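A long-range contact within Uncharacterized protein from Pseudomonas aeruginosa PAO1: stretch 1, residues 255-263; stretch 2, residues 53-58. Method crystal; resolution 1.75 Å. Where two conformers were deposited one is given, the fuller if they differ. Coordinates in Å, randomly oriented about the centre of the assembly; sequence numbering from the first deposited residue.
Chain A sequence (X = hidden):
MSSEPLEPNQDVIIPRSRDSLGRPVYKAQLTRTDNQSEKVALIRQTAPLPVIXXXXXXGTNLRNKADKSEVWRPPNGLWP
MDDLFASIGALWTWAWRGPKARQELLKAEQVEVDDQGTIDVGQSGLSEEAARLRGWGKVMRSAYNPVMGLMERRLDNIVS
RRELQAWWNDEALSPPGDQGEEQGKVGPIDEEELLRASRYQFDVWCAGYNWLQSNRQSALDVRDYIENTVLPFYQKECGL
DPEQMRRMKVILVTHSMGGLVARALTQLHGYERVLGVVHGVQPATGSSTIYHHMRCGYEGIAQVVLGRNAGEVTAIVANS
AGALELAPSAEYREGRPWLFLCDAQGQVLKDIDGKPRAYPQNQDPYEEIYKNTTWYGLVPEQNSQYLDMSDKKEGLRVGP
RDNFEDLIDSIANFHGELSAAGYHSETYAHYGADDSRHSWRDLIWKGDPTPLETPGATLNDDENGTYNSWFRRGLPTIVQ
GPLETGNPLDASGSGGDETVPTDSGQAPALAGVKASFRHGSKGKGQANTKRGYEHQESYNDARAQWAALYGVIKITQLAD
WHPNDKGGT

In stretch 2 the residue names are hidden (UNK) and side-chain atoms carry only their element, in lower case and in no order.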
# COMPACT_ATOMS: atom_id res chain seq x y z
N HIS A 255 -4.42 13.78 2.67
CA HIS A 255 -3.39 13.57 3.69
C HIS A 255 -2.14 12.98 3.07
O HIS A 255 -2.21 12.01 2.30
CB HIS A 255 -3.93 12.63 4.77
CG HIS A 255 -2.98 12.37 5.90
ND1 HIS A 255 -2.56 13.36 6.77
CD2 HIS A 255 -2.38 11.24 6.30
CE1 HIS A 255 -1.74 12.83 7.66
NE2 HIS A 255 -1.62 11.54 7.41
N SER A 256 -0.99 13.55 3.38
CA SER A 256 0.27 12.88 3.05
C SER A 256 0.38 12.59 1.55
O SER A 256 0.10 13.46 0.72
CB SER A 256 0.35 11.58 3.88
OG SER A 256 1.59 10.89 3.68
N MET A 257 0.77 11.37 1.18
CA MET A 257 0.95 11.04 -0.24
C MET A 257 -0.34 11.13 -1.04
O MET A 257 -0.31 11.14 -2.28
CB MET A 257 1.58 9.65 -0.39
CG MET A 257 3.08 9.67 -0.21
SD MET A 257 3.79 8.05 -0.52
CE MET A 257 2.60 7.40 -1.71
N GLY A 258 -1.47 11.19 -0.35
CA GLY A 258 -2.73 11.41 -1.03
C GLY A 258 -2.69 12.72 -1.82
O GLY A 258 -3.46 12.91 -2.76
N GLY A 259 -1.79 13.61 -1.44
CA GLY A 259 -1.62 14.86 -2.15
C GLY A 259 -0.97 14.68 -3.52
O GLY A 259 -1.19 15.47 -4.44
N LEU A 260 -0.13 13.66 -3.63
CA LEU A 260 0.47 13.36 -4.92
C LEU A 260 -0.58 12.73 -5.85
O LEU A 260 -0.61 13.01 -7.06
CB LEU A 260 1.69 12.45 -4.76
CG LEU A 260 2.97 13.11 -4.22
CD1 LEU A 260 2.81 13.60 -2.81
CD2 LEU A 260 4.12 12.10 -4.28
N VAL A 261 -1.43 11.89 -5.28
CA VAL A 261 -2.55 11.31 -6.02
C VAL A 261 -3.42 12.44 -6.57
O VAL A 261 -3.77 12.45 -7.75
CB VAL A 261 -3.41 10.39 -5.12
CG1 VAL A 261 -4.67 9.92 -5.86
CG2 VAL A 261 -2.56 9.19 -4.60
N ALA A 262 -3.75 13.40 -5.71
CA ALA A 262 -4.59 14.52 -6.09
C ALA A 262 -3.95 15.35 -7.21
O ALA A 262 -4.61 15.74 -8.17
CB ALA A 262 -4.88 15.41 -4.89
N ARG A 263 -2.66 15.61 -7.09
CA ARG A 263 -2.00 16.40 -8.12
C ARG A 263 -1.93 15.66 -9.46
O ARG A 263 -2.13 16.26 -10.50
CB ARG A 263 -0.62 16.85 -7.65
CG ARG A 263 -0.68 17.97 -6.61
CD ARG A 263 0.67 18.19 -5.95
NE ARG A 263 1.67 18.58 -6.95
CZ ARG A 263 2.98 18.37 -6.84
NH1 ARG A 263 3.49 17.77 -5.76
NH2 ARG A 263 3.78 18.77 -7.82
N UNK A 53 -12.14 12.83 0.57
CA UNK A 53 -10.96 12.72 1.41
C UNK A 53 -10.05 11.66 0.83
O UNK A 53 -10.49 10.54 0.54
c UNK A 53 -11.36 12.35 2.84
c UNK A 53 -8.04 12.26 5.52
c UNK A 53 -10.20 12.31 3.79
c UNK A 53 -9.73 13.47 4.36
c UNK A 53 -9.57 11.11 4.08
c UNK A 53 -8.50 11.08 4.95
c UNK A 53 -8.67 13.44 5.23
N UNK A 54 -8.79 12.03 0.61
CA UNK A 54 -7.82 11.12 0.05
C UNK A 54 -6.74 10.90 1.10
O UNK A 54 -6.03 11.83 1.48
c UNK A 54 -8.30 12.13 -2.22
c UNK A 54 -6.23 10.65 -1.87
c UNK A 54 -7.78 12.71 -3.54
c UNK A 54 -7.20 11.68 -1.24
N UNK A 55 -6.60 9.65 1.57
CA UNK A 55 -5.67 9.29 2.64
C UNK A 55 -4.24 9.23 2.13
O UNK A 55 -3.99 9.45 0.95
c UNK A 55 -6.69 7.31 1.76
c UNK A 55 -6.13 7.89 3.04
c UNK A 55 -7.35 8.48 1.05
N UNK A 56 -3.31 8.94 3.03
CA UNK A 56 -1.90 8.97 2.68
C UNK A 56 -1.17 7.65 2.81
O UNK A 56 -1.70 6.57 2.52
N UNK A 57 0.08 7.78 3.24
CA UNK A 57 1.03 6.68 3.29
C UNK A 57 0.46 5.44 3.98
O UNK A 57 0.08 5.50 5.14
c UNK A 57 2.32 7.15 4.03
c UNK A 57 3.18 5.97 4.46
c UNK A 57 4.22 8.88 3.90
c UNK A 57 3.12 8.12 3.14
N UNK A 58 0.37 4.31 3.26
CA UNK A 58 -0.09 3.05 3.85
C UNK A 58 -1.46 3.17 4.53
O UNK A 58 -1.78 2.39 5.42
c UNK A 58 2.26 2.07 4.27
c UNK A 58 0.95 2.55 4.88
s UNK A 58 3.48 1.49 5.51
c UNK A 58 4.05 3.07 6.18

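Position 53 carries seven side-chain carbons, one of them a link to a closed ring of six. The CA-to-CB bond points sideways, but the far end of the ring comes nearer to stretch 1, its outermost carbon lying 4.2 Å from CB of H255, a contact oblique to the ring. This is phenylalanine, F53, whose length lets its CZ reach across from the strand.

Position 54 has four carbons, forked at the first, with one arm two carbons long. The one-carbon branch lies 3.7 Å from CA of G258 and 4.3 Å from CB of V261, while the end of the longer arm is 4.2 Å from CB of A262. The pattern is that of isoleucine, I54, the residue of stretch 2 most covered by stretch 1. A beta-branched chain, with its CG2 and CD1, thus spreads apolar surface over G258, V261 and A262. Its backbone also contributes, since N of H255 donates a hydrogen bond to O of I54 (2.8 Å, 159°).

At position 55 three carbons close a ring onto the backbone N. The CA-to-CB bond points away from stretch 1, and what faces the helix is the carbonyl: O of position 55 lies 3.1 Å from CA of G258. The closed ring identifies proline, P55, whose missing amide hydrogen costs no bond to this partner. An ideal CB on G258 would fall 2.2 Å from O of P55, so the bare glycine permits the approach.

Position 56 has no side-chain atoms. Its CA sits 3.1 Å from O of H255 and 3.6 Å from CB of S256. It is glycine, G56; an ideal CB on G56 would lie only 2.2 Å from CB of S256, a clash.

Position 57 again shows four carbons forked at the first. The inner carbon of its two-carbon arm packs 3.7 Å from CG of M257 and lies 3.2 Å from OG of S256. This is isoleucine, I57, whose CG1 makes both contacts. Its backbone N donates a weak hydrogen bond to OG of S256 (3.5 Å).

Position 58 has an unbranched chain of two carbons, a sulfur and a terminal carbon, and makes no contact with stretch 1. It is methionine, M58, buried elsewhere in the structure.

The contact works by close backbone approach. The type II' turn from H255 to G258 leads into the helix, and G56 and G258 leave room for the chains to meet. One hydrogen bond from H255 to I54 and a weak one from I57 to S256 link the stretches, while I54 and I57 supply apolar packing.

Stretch 2 (53-58) FIPGIM
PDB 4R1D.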